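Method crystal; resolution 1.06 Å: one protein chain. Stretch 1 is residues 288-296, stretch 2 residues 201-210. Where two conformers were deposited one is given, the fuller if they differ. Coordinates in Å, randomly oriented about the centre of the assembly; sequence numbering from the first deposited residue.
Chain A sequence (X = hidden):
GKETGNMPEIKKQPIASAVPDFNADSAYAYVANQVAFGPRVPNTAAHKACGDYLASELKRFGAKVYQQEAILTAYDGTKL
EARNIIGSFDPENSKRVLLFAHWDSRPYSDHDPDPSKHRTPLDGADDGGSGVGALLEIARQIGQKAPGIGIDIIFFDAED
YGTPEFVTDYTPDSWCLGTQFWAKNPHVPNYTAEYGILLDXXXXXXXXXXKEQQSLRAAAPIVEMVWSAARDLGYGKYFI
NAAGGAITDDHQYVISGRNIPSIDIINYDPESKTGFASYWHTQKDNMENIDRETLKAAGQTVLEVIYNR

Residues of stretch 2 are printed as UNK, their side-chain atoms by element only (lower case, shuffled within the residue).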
# COMPACT_ATOMS: atom_id res chain seq x y z
N GLU A 288 18.12 -1.33 0.72
CA GLU A 288 18.90 -1.62 1.91
C GLU A 288 18.09 -1.63 3.20
O GLU A 288 18.46 -2.36 4.12
CB GLU A 288 20.10 -0.68 2.03
CG GLU A 288 20.98 -0.63 0.78
CD GLU A 288 22.15 0.30 0.89
OE1 GLU A 288 22.45 0.96 -0.12
OE2 GLU A 288 22.77 0.34 1.98
N ASN A 289 16.96 -0.92 3.24
CA ASN A 289 16.17 -0.91 4.46
C ASN A 289 15.19 -2.07 4.58
O ASN A 289 14.58 -2.24 5.62
CB ASN A 289 15.37 0.37 4.57
CG ASN A 289 16.22 1.59 4.44
OD1 ASN A 289 15.99 2.43 3.49
ND2 ASN A 289 17.16 1.76 5.31
N ILE A 290 14.95 -2.79 3.49
CA ILE A 290 13.89 -3.77 3.46
C ILE A 290 14.31 -4.99 4.25
O ILE A 290 15.43 -5.47 4.12
CB ILE A 290 13.50 -4.09 2.01
CG1 ILE A 290 13.12 -2.79 1.25
CG2 ILE A 290 12.35 -5.12 1.94
CD1 ILE A 290 11.93 -2.02 1.83
N ASP A 291 13.38 -5.49 5.05
CA ASP A 291 13.67 -6.51 6.05
C ASP A 291 12.61 -7.59 6.04
O ASP A 291 11.41 -7.31 6.16
CB ASP A 291 13.76 -5.83 7.41
CG ASP A 291 14.18 -6.72 8.46
OD1 ASP A 291 13.30 -7.39 9.05
OD2 ASP A 291 15.38 -6.75 8.76
N ARG A 292 13.03 -8.85 5.90
CA ARG A 292 12.13 -9.97 5.86
C ARG A 292 11.31 -10.10 7.14
O ARG A 292 10.17 -10.55 7.08
CB ARG A 292 12.90 -11.24 5.57
CG ARG A 292 13.40 -11.32 4.18
CD ARG A 292 14.48 -12.39 4.02
NE ARG A 292 14.96 -12.54 2.64
CZ ARG A 292 15.89 -11.78 2.08
NH1 ARG A 292 16.44 -10.79 2.76
NH2 ARG A 292 16.29 -12.05 0.85
N GLU A 293 11.91 -9.83 8.29
CA GLU A 293 11.18 -9.98 9.54
C GLU A 293 10.01 -8.98 9.61
O GLU A 293 8.93 -9.32 10.10
CB GLU A 293 12.11 -9.91 10.74
CG GLU A 293 12.94 -11.18 11.01
CD GLU A 293 13.78 -11.67 9.84
OE1 GLU A 293 13.45 -12.73 9.24
OE2 GLU A 293 14.80 -11.01 9.53
N THR A 294 10.23 -7.75 9.14
CA THR A 294 9.13 -6.78 9.13
C THR A 294 8.03 -7.24 8.18
O THR A 294 6.85 -7.21 8.51
CB THR A 294 9.63 -5.39 8.71
OG1 THR A 294 10.73 -5.07 9.55
CG2 THR A 294 8.55 -4.36 8.80
N LEU A 295 8.41 -7.63 6.95
CA LEU A 295 7.42 -8.09 6.00
C LEU A 295 6.63 -9.26 6.56
O LEU A 295 5.43 -9.33 6.35
CB LEU A 295 8.13 -8.48 4.70
CG LEU A 295 8.72 -7.36 3.86
CD1 LEU A 295 9.61 -7.91 2.76
CD2 LEU A 295 7.63 -6.45 3.24
N LYS A 296 7.31 -10.20 7.22
CA LYS A 296 6.64 -11.35 7.81
C LYS A 296 5.59 -10.91 8.82
O LYS A 296 4.47 -11.44 8.85
CB LYS A 296 7.68 -12.26 8.46
CG LYS A 296 7.08 -13.50 9.15
CD LYS A 296 6.34 -14.43 8.23
CE LYS A 296 6.09 -15.75 8.88
NZ LYS A 296 5.25 -16.67 8.06
N UNK A 201 4.64 1.28 3.50
CA UNK A 201 5.89 1.29 4.29
C UNK A 201 5.88 0.24 5.41
O UNK A 201 5.99 0.57 6.59
c UNK A 201 6.23 2.72 4.81
c UNK A 201 8.80 5.05 4.23
c UNK A 201 6.49 3.70 3.66
se UNK A 201 7.08 5.40 4.18
N UNK A 202 5.72 -0.99 4.96
CA UNK A 202 5.67 -2.16 5.81
C UNK A 202 6.89 -3.07 5.66
O UNK A 202 6.84 -4.23 6.05
c UNK A 202 3.16 -2.13 6.06
c UNK A 202 4.37 -2.95 5.61
c UNK A 202 4.25 -3.47 4.21
N UNK A 203 7.99 -2.53 5.13
CA UNK A 203 9.17 -3.32 4.93
C UNK A 203 10.40 -2.92 5.69
O UNK A 203 11.41 -3.65 5.64
N UNK A 204 10.42 -1.78 6.35
CA UNK A 204 11.63 -1.27 6.95
C UNK A 204 12.06 -2.06 8.16
O UNK A 204 11.24 -2.44 9.00
N UNK A 205 13.37 -2.25 8.32
CA UNK A 205 13.92 -2.90 9.49
C UNK A 205 13.40 -2.20 10.75
O UNK A 205 13.45 -0.96 10.82
c UNK A 205 16.06 -3.75 10.53
c UNK A 205 18.20 -4.33 11.70
c UNK A 205 17.59 -3.67 10.51
c UNK A 205 15.44 -2.88 9.47
n UNK A 205 17.90 -5.77 11.64
N UNK A 206 12.87 -2.96 11.72
CA UNK A 206 12.40 -2.39 12.99
C UNK A 206 11.28 -1.33 12.84
O UNK A 206 11.11 -0.46 13.70
n UNK A 206 15.80 -2.68 14.15
o UNK A 206 14.11 -4.11 14.57
c UNK A 206 13.54 -1.89 13.82
c UNK A 206 14.51 -2.99 14.20
N UNK A 207 10.45 -1.48 11.82
CA UNK A 207 9.29 -0.63 11.62
C UNK A 207 8.40 -0.72 12.87
O UNK A 207 8.31 -1.77 13.53
c UNK A 207 8.49 -1.05 10.40
N UNK A 208 7.67 0.36 13.12
CA UNK A 208 6.70 0.44 14.20
C UNK A 208 5.37 0.92 13.66
O UNK A 208 5.27 2.07 13.23
c UNK A 208 7.22 1.32 15.33
c UNK A 208 8.40 0.68 16.05
o UNK A 208 7.61 2.61 14.86
N UNK A 209 4.37 0.04 13.72
CA UNK A 209 3.04 0.33 13.26
C UNK A 209 2.18 0.72 14.46
O UNK A 209 1.88 -0.11 15.33
c UNK A 209 3.45 -2.94 11.54
c UNK A 209 2.41 -0.89 12.57
c UNK A 209 3.31 -1.55 11.55
c UNK A 209 3.99 -0.84 10.58
c UNK A 209 4.24 -3.56 10.59
c UNK A 209 4.92 -2.84 9.66
c UNK A 209 4.79 -1.46 9.64
N UNK A 210 1.82 2.01 14.54
CA UNK A 210 0.95 2.51 15.59
C UNK A 210 -0.48 2.51 15.07
O UNK A 210 -0.77 2.36 13.88
c UNK A 210 2.64 3.99 16.82
c UNK A 210 1.40 3.93 15.99
c UNK A 210 3.68 4.28 18.96
c UNK A 210 3.90 3.82 16.27
c UNK A 210 5.02 3.89 17.05
c UNK A 210 4.90 4.13 18.40
c UNK A 210 2.53 4.22 18.17
O HOH W 1 12.80 -5.91 11.52

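Position 201 carries three carbons and a selenium in an unbranched chain, and it touches nothing on stretch 1. That is selenomethionine, Met 201.

Position 202 has three carbons, one bearing the other two. Its backbone does the touching, for its O lies 3.2 Å from Thr 294 CG2 and 3.7 Å from Leu 295 CD2. That carbonyl is buried without a polar partner. The residue is Val 202.

Position 203 has no side-chain atoms. Its O accepts from Asp 291 N at 2.8 Å, and Ile 290 CA adds a CA-H...O contact to the same O at 3.3 Å. An ideal CB here would sit 3.2 Å from Ile 290 CD1, which is tight; the bare backbone lets the two stretches close up. It is Gly 203.

Position 204 is bare as well. A CB would point away from stretch 1, so the packing seen here does not itself demand a bare backbone. Its CA lies 3.4 Å from Asn 289 O in a second CA-H...O contact, and its O accepts from Thr 294 OG1 at 2.7 Å. This is Gly 204.

Position 205 extends four carbons in a row to a nitrogen. Its N donates to Asn 289 O at 3.0 Å, and the side chain runs past Asp 291: Lys 205. Its CG is 3.5 Å from Asp 291 OD2, and NZ makes a long salt bridge to the same OD2 at 4.0 Å.

Position 206 shows two carbons, the second carrying one oxygen and one nitrogen, an amide. Its CB points away, while its N donates to water 1 at 3.0 Å; the water in turn donates to Thr 294 OG1, also at 3.0 Å. It is Asn 206.

Position 207 has a single carbon, CB, which meets Thr 294 CG2 at 3.7 Å: Ala 207. Its N bonds to Gly 204 O at 3.1 Å, closing a type II turn.

Position 208 has one carbon bearing an oxygen and a carbon, pointing away: Thr 208.

Position 209 has one carbon and a six-carbon ring, whose far end nears the Thr 294 methyl: Phe 209, its CZ 4.0 Å from Thr 294 CG2.

Position 210 repeats that pattern, out of reach: Phe 210.

The contact works by backbone pairing at a single bridge, Ile 290 with Gly 204, followed by a helix start. Asp 291 caps the helix, its OD1 accepting from Thr 294 N at 3.1 Å, and Thr 294 meets the turn with its hydroxyl on a carbonyl and its methyl against Ala 207 and Phe 209.

Stretch 2 201-210: MVGGKNATFF
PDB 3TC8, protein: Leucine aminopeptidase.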